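Local coordinates for protein isomaltodextranase (Arthrobacter globiformis, PDB 5AWQ) that hydrolyses alpha-1,6-glucosidic linkages of dextran-like polysaccharides, removing successive isomaltose units from the non-reducing ends of the chains, at residues G82-S87 against T97-S102; G122-P127 against R199-S204. All coordinates share one frame; numbering follows the deposited sequence.

Contact 1: residues G82-S87 against T97-S102; sequences GWIEGS and TSYNDS. With GLC (alpha-D-glucopyranose), chain B.
The hydroxyl of Tyr99 donates to the backbone oxygen of Gly82 (OH to O 2.7 Å), closing the inner end of a long loop. This loop follows strand 77-79 of the parallel barrel of a family 27 glycoside hydrolase and runs on to helix 107-116. The tyrosine ring is the tightly packed part of the contact. CG stands opposite the backbone N (chi1 169°), which sends the ring back toward 82-87. The donor lies nearly along the C=O axis of Gly82. The Ile84 and Tyr99 side chains cross at about a right angle, CG2 touching CE1 at 3.8 Å. Ser47 of helix 44-50 and Trp103 also pack on this tyrosine.

The other end is looser, and Gly86, Asn100 and Asp101 are partly exposed there. Gly86, in the type I beta turn from Ile84 to Ser87, accepts at O from Asp101 N, while the carboxylate of Asp101 turns to Ser88 OG and Arg89 N. Ser87 and Ser98 form a buried polar link. Ser87 OG donates to Ser98 O and receives a bond from a water that accepts from Ser98 N. A second water donates to Trp83 O and Tyr99 O and accepts from Asn100 ND2. Asn100 OD1 forms an Asx turn with Ser102 N and also takes the hydroxyl of Ser102 from the opposite face of its plane.

Segment 82-87 also holds a glucose. The Trp83 ring stacks one face against the sugar, whose C1 lies over the ring centre. Asn51 holds the indole NE1. Backbone N atoms of Trp83 and Ile84 donate to O5 and O6. The Glu85 carboxylate takes two hydroxyls of the sugar, O4 on OE1 at 2.7 Å and O6 on OE2 at 2.6 Å.

Contact 2: residues G122-P127 against R199-S204; sequences GVYYNP and RIDFLS. With GLC (alpha-D-glucopyranose), chain C.
Asp201 OD2 takes the hydroxyl of Tyr124 at 2.6 Å from OH. Asp201 is the probable nucleophile. The tyrosine meets OD2 on its anti side, 18° out of the carboxylate plane. Ring and carboxylate stand almost perpendicular, 84° apart, and the ring also lies against Asp201 CB. The same OD2 is 3.1 Å from C2 of a bound glucose. The bond probably helps to fix the carboxylate beside the sugar. Phe202 puts its ring edge against the tyrosine hydroxyl, with CE2 3.2 Å from OH, and its CZ approaches the sugar ring oxygen O5.

Asn126 steadies the backbone of the same aspartate. Its CG lies opposite the backbone N (chi1 -175°), and ND2 donates to Asp201 O at 2.7 Å. OD1 is held by Leu128 N. The Asn126 and Ile200 side chains cross at about a right angle, with Ile200 CG2 3.8 Å from Asn126 CG. Leu203 CD2 lies against ND2.

Upstream, the two segments pair as parallel strands. Arg199 N donates to Val123 O at 2.9 Å, and Tyr125 N makes a weak bond to Arg199 O. The guanidinium of Arg199 forms a salt bridge with Asp314.

Strands 120-124 and 197-200 are neighbours in the parallel barrel, and Asp201 follows the C-terminal end of the second. Strand 77-79 lies beyond the first and 242-245 beyond the second. Helix 179-193 packs on Val123, Tyr125 and Pro127, while helix 223-237 covers Pro127, Ile200 and Leu203.

How the contacts relate
Contact 2 belongs to the barrel core, with every touching residue buried. Contact 1 lies farther from the chain centre, in the loop that follows strand 77-79, at the C-terminal end of the barrel strands, and is partly exposed. Contact 2 joins segments 72 residues apart; contact 1 joins two parts of one loop. Contact 2 relies on strand pairing, apolar side chains and one carboxylate, whereas contact 1 relies on turns, backbone carbonyls and two waters. They meet where Gly82 CA packs on Tyr124 CE1 at 3.5 Å and Ile84 touches Tyr125. Their glucoses form one alpha-1,6-linked isomaltose, the unit the enzyme releases, which is consistent with adjoining subsites.

Contact 1: residues G82-S87 against T97-S102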
loop_
_atom_site.group_PDB
_atom_site.type_symbol
_atom_site.label_atom_id
_atom_site.label_comp_id
_atom_site.label_asym_id
_atom_site.label_seq_id
_atom_site.Cartn_x
_atom_site.Cartn_y
_atom_site.Cartn_z
ATOM N N GLY A 82 0.741 16.183 11.490
ATOM C CA GLY A 82 0.755 16.339 12.927
ATOM C C GLY A 82 0.780 17.762 13.438
ATOM O O GLY A 82 0.219 18.673 12.822
ATOM N N TRP A 83 1.403 17.922 14.606
ATOM C CA TRP A 83 1.394 19.180 15.335
ATOM C C TRP A 83 -0.064 19.553 15.629
ATOM O O TRP A 83 -0.464 20.699 15.456
ATOM C CB TRP A 83 2.168 20.285 14.577
ATOM C CG TRP A 83 3.613 19.961 14.462
ATOM C CD1 TRP A 83 4.606 20.340 15.322
ATOM C CD2 TRP A 83 4.240 19.122 13.476
ATOM N NE1 TRP A 83 5.809 19.821 14.917
ATOM C CE2 TRP A 83 5.610 19.061 13.792
ATOM C CE3 TRP A 83 3.778 18.423 12.356
ATOM C CZ2 TRP A 83 6.513 18.313 13.039
ATOM C CZ3 TRP A 83 4.677 17.684 11.617
ATOM C CH2 TRP A 83 6.023 17.645 11.944
ATOM N N ILE A 84 -0.836 18.568 16.092
ATOM C CA ILE A 84 -2.268 18.745 16.393
ATOM C C ILE A 84 -2.604 18.910 17.880
ATOM O O ILE A 84 -3.775 18.991 18.251
ATOM C CB ILE A 84 -3.161 17.646 15.737
ATOM C CG1 ILE A 84 -2.658 16.205 16.006
ATOM C CG2 ILE A 84 -3.291 17.889 14.240
ATOM C CD1 ILE A 84 -2.583 15.792 17.452
ATOM N N GLU A 85 -1.602 19.038 18.734
ATOM C CA GLU A 85 -1.875 19.250 20.156
ATOM C C GLU A 85 -2.676 20.539 20.381
ATOM O O GLU A 85 -3.511 20.595 21.283
ATOM C CB GLU A 85 -0.575 19.294 20.965
ATOM C CG GLU A 85 0.016 17.934 21.314
ATOM C CD GLU A 85 0.796 17.260 20.180
ATOM O OE1 GLU A 85 1.293 16.144 20.442
ATOM O OE2 GLU A 85 0.902 17.815 19.067
ATOM N N GLY A 86 -2.434 21.536 19.533
ATOM C CA GLY A 86 -3.119 22.825 19.579
ATOM C C GLY A 86 -4.455 22.867 18.871
ATOM O O GLY A 86 -5.039 23.943 18.707
ATOM N N SER A 87 -4.950 21.705 18.440
ATOM C CA SER A 87 -6.339 21.592 17.988
ATOM C C SER A 87 -7.209 21.120 19.160
ATOM O O SER A 87 -7.408 19.921 19.360
ATOM C CB SER A 87 -6.437 20.635 16.798
ATOM O OG SER A 87 -7.749 20.609 16.257
ATOM N N THR A 97 -12.877 20.393 15.572
ATOM C CA THR A 97 -13.569 21.174 14.558
ATOM C C THR A 97 -12.645 21.739 13.479
ATOM O O THR A 97 -13.113 22.088 12.398
ATOM C CB THR A 97 -14.361 22.338 15.194
ATOM O OG1 THR A 97 -13.477 23.169 15.943
ATOM C CG2 THR A 97 -15.474 21.836 16.114
ATOM N N SER A 98 -11.345 21.859 13.755
ATOM C CA SER A 98 -10.432 22.339 12.720
ATOM C C SER A 98 -9.035 21.787 12.941
ATOM O O SER A 98 -8.824 20.984 13.835
ATOM C CB SER A 98 -10.412 23.871 12.700
ATOM O OG SER A 98 -9.794 24.387 11.529
ATOM N N TYR A 99 -8.082 22.218 12.114
ATOM C CA TYR A 99 -6.715 21.739 12.220
ATOM C C TYR A 99 -5.967 22.328 13.411
ATOM O O TYR A 99 -5.159 21.627 14.028
ATOM C CB TYR A 99 -5.918 21.998 10.925
ATOM C CG TYR A 99 -4.432 21.758 11.102
ATOM C CD1 TYR A 99 -3.916 20.470 11.181
ATOM C CD2 TYR A 99 -3.554 22.816 11.263
ATOM C CE1 TYR A 99 -2.569 20.259 11.381
ATOM C CE2 TYR A 99 -2.207 22.604 11.454
ATOM C CZ TYR A 99 -1.716 21.319 11.527
ATOM O OH TYR A 99 -0.365 21.105 11.744
ATOM N N ASN A 100 -6.216 23.605 13.730
ATOM C CA ASN A 100 -5.553 24.283 14.842
ATOM C C ASN A 100 -6.495 25.365 15.381
ATOM O O ASN A 100 -7.293 25.936 14.621
ATOM C CB ASN A 100 -4.231 24.914 14.355
ATOM C CG ASN A 100 -3.409 25.541 15.478
ATOM O OD1 ASN A 100 -3.456 26.767 15.686
ATOM N ND2 ASN A 100 -2.662 24.720 16.215
ATOM N N ASP A 101 -6.380 25.662 16.671
ATOM C CA ASP A 101 -7.216 26.708 17.285
ATOM C C ASP A 101 -7.009 28.087 16.643
ATOM O O ASP A 101 -7.890 28.930 16.757
ATOM C CB ASP A 101 -6.964 26.793 18.797
ATOM C CG ASP A 101 -7.540 25.621 19.561
ATOM O OD1 ASP A 101 -8.253 24.776 18.968
ATOM O OD2 ASP A 101 -7.254 25.512 20.772
ATOM N N SER A 102 -5.869 28.334 15.991
ATOM C CA SER A 102 -5.634 29.640 15.322
ATOM C C SER A 102 -6.428 29.815 14.036
ATOM O O SER A 102 -6.550 30.931 13.514
ATOM C CB SER A 102 -4.145 29.841 15.004
ATOM O OG SER A 102 -3.695 28.915 14.003
HETATM C C1 GLC B . 4.418 15.782 15.091
HETATM C C2 GLC B . 5.283 16.302 16.236
HETATM C C3 GLC B . 5.023 15.569 17.544
HETATM C C4 GLC B . 3.525 15.596 17.834
HETATM C C5 GLC B . 2.798 14.983 16.643
HETATM C C6 GLC B . 1.276 14.966 16.800
HETATM O O2 GLC B . 6.659 16.200 15.864
HETATM O O3 GLC B . 5.759 16.174 18.600
HETATM O O4 GLC B . 3.206 14.894 19.018
HETATM O O5 GLC B . 3.058 15.748 15.476
HETATM O O6 GLC B . 0.732 16.269 16.951
HETATM O O HOH W 1 -2.893 22.009 15.559
HETATM O O HOH W 2 -10.154 21.812 16.607
#

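Contact 2: residues G122-P127 against R199-S204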
loop_
_atom_site.group_PDB
_atom_site.type_symbol
_atom_site.label_atom_id
_atom_site.label_comp_id
_atom_site.label_asym_id
_atom_site.label_seq_id
_atom_site.Cartn_x
_atom_site.Cartn_y
_atom_site.Cartn_z
ATOM N N GLY A 122 -7.671 15.763 2.882
ATOM C CA GLY A 122 -7.109 14.627 3.598
ATOM C C GLY A 122 -6.825 15.025 5.023
ATOM O O GLY A 122 -6.351 16.126 5.275
ATOM N N VAL A 123 -7.077 14.115 5.961
ATOM C CA VAL A 123 -6.902 14.438 7.374
ATOM C C VAL A 123 -5.975 13.457 8.073
ATOM O O VAL A 123 -6.141 12.250 7.958
ATOM C CB VAL A 123 -8.256 14.498 8.120
ATOM C CG1 VAL A 123 -8.061 14.594 9.628
ATOM C CG2 VAL A 123 -9.058 15.684 7.617
ATOM N N TYR A 124 -5.041 14.011 8.839
ATOM C CA TYR A 124 -4.233 13.247 9.791
ATOM C C TYR A 124 -4.904 13.364 11.159
ATOM O O TYR A 124 -4.970 14.443 11.751
ATOM C CB TYR A 124 -2.818 13.837 9.820
ATOM C CG TYR A 124 -1.833 13.330 10.859
ATOM C CD1 TYR A 124 -1.896 13.753 12.189
ATOM C CD2 TYR A 124 -0.764 12.505 10.481
ATOM C CE1 TYR A 124 -0.958 13.341 13.113
ATOM C CE2 TYR A 124 0.181 12.099 11.413
ATOM C CZ TYR A 124 0.083 12.529 12.716
ATOM O OH TYR A 124 1.021 12.142 13.652
ATOM N N TYR A 125 -5.416 12.250 11.658
ATOM C CA TYR A 125 -5.863 12.188 13.056
ATOM C C TYR A 125 -6.003 10.746 13.493
ATOM O O TYR A 125 -6.246 9.864 12.667
ATOM C CB TYR A 125 -7.177 12.965 13.300
ATOM C CG TYR A 125 -7.221 13.534 14.706
ATOM C CD1 TYR A 125 -6.463 14.634 15.030
ATOM C CD2 TYR A 125 -7.981 12.933 15.721
ATOM C CE1 TYR A 125 -6.452 15.150 16.308
ATOM C CE2 TYR A 125 -7.978 13.444 17.013
ATOM C CZ TYR A 125 -7.215 14.552 17.300
ATOM O OH TYR A 125 -7.209 15.065 18.583
ATOM N N ASN A 126 -5.863 10.509 14.798
ATOM C CA ASN A 126 -6.034 9.201 15.386
ATOM C C ASN A 126 -7.292 9.255 16.250
ATOM O O ASN A 126 -7.367 10.030 17.211
ATOM C CB ASN A 126 -4.793 8.823 16.211
ATOM C CG ASN A 126 -4.873 7.419 16.753
ATOM O OD1 ASN A 126 -5.965 6.916 17.066
ATOM N ND2 ASN A 126 -3.723 6.759 16.875
ATOM N N PRO A 127 -8.314 8.467 15.888
ATOM C CA PRO A 127 -9.589 8.531 16.604
ATOM C C PRO A 127 -9.554 7.915 18.005
ATOM O O PRO A 127 -10.581 7.896 18.687
ATOM C CB PRO A 127 -10.533 7.779 15.686
ATOM C CG PRO A 127 -9.669 6.767 15.004
ATOM C CD PRO A 127 -8.313 7.425 14.847
ATOM N N ARG A 199 -5.287 9.504 7.791
ATOM C CA ARG A 199 -3.951 9.057 8.147
ATOM C C ARG A 199 -3.838 8.981 9.655
ATOM O O ARG A 199 -3.865 9.990 10.337
ATOM C CB ARG A 199 -2.915 9.992 7.549
ATOM C CG ARG A 199 -3.024 10.063 6.037
ATOM C CD ARG A 199 -1.829 10.703 5.395
ATOM N NE ARG A 199 -0.796 9.714 5.188
ATOM C CZ ARG A 199 0.352 9.666 5.863
ATOM N NH1 ARG A 199 1.206 8.715 5.594
ATOM N NH2 ARG A 199 0.621 10.547 6.796
ATOM N N ILE A 200 -3.756 7.749 10.140
ATOM C CA ILE A 200 -3.836 7.426 11.567
ATOM C C ILE A 200 -2.463 7.035 12.085
ATOM O O ILE A 200 -1.940 5.957 11.737
ATOM C CB ILE A 200 -4.829 6.273 11.796
ATOM C CG1 ILE A 200 -6.215 6.634 11.219
ATOM C CG2 ILE A 200 -4.890 5.931 13.265
ATOM C CD1 ILE A 200 -7.244 5.534 11.363
ATOM N N ASP A 201 -1.894 7.910 12.911
ATOM C CA ASP A 201 -0.523 7.781 13.388
ATOM C C ASP A 201 -0.488 7.440 14.869
ATOM O O ASP A 201 -1.489 7.526 15.576
ATOM C CB ASP A 201 0.223 9.103 13.139
ATOM C CG ASP A 201 1.739 8.962 13.096
ATOM O OD1 ASP A 201 2.258 7.836 13.170
ATOM O OD2 ASP A 201 2.379 10.022 12.937
ATOM N N PHE A 202 0.695 6.997 15.305
ATOM C CA PHE A 202 1.016 6.791 16.709
ATOM C C PHE A 202 0.326 5.579 17.342
ATOM O O PHE A 202 0.381 5.424 18.544
ATOM C CB PHE A 202 0.797 8.069 17.537
ATOM C CG PHE A 202 1.844 9.112 17.294
ATOM C CD1 PHE A 202 3.106 8.978 17.863
ATOM C CD2 PHE A 202 1.587 10.202 16.493
ATOM C CE1 PHE A 202 4.067 9.926 17.670
ATOM C CE2 PHE A 202 2.565 11.144 16.264
ATOM C CZ PHE A 202 3.806 11.002 16.848
ATOM N N LEU A 203 -0.228 4.655 16.551
ATOM C CA LEU A 203 -0.792 3.467 17.186
ATOM C C LEU A 203 0.244 2.514 17.796
ATOM O O LEU A 203 -0.119 1.787 18.700
ATOM C CB LEU A 203 -1.753 2.706 16.294
ATOM C CG LEU A 203 -3.084 3.406 16.020
ATOM C CD1 LEU A 203 -3.787 2.691 14.872
ATOM C CD2 LEU A 203 -3.967 3.434 17.269
ATOM N N SER A 204 1.503 2.521 17.359
ATOM C CA SER A 204 2.516 1.696 18.038
ATOM C C SER A 204 2.810 2.274 19.430
ATOM O O SER A 204 2.960 1.529 20.407
ATOM C CB SER A 204 3.789 1.533 17.198
ATOM O OG SER A 204 4.722 0.701 17.864
HETATM C C1 GLC C . 5.573 10.600 13.597
HETATM C C2 GLC C . 5.341 10.132 12.169
HETATM C C3 GLC C . 5.554 11.241 11.142
HETATM C C4 GLC C . 4.726 12.468 11.519
HETATM C C5 GLC C . 5.098 12.858 12.950
HETATM C C6 GLC C . 4.307 14.059 13.470
HETATM O O2 GLC C . 6.210 9.035 11.914
HETATM O O3 GLC C . 5.250 10.786 9.828
HETATM O O4 GLC C . 5.009 13.539 10.627
HETATM O O5 GLC C . 4.855 11.788 13.854
HETATM O O6 GLC C . 4.877 14.485 14.706
#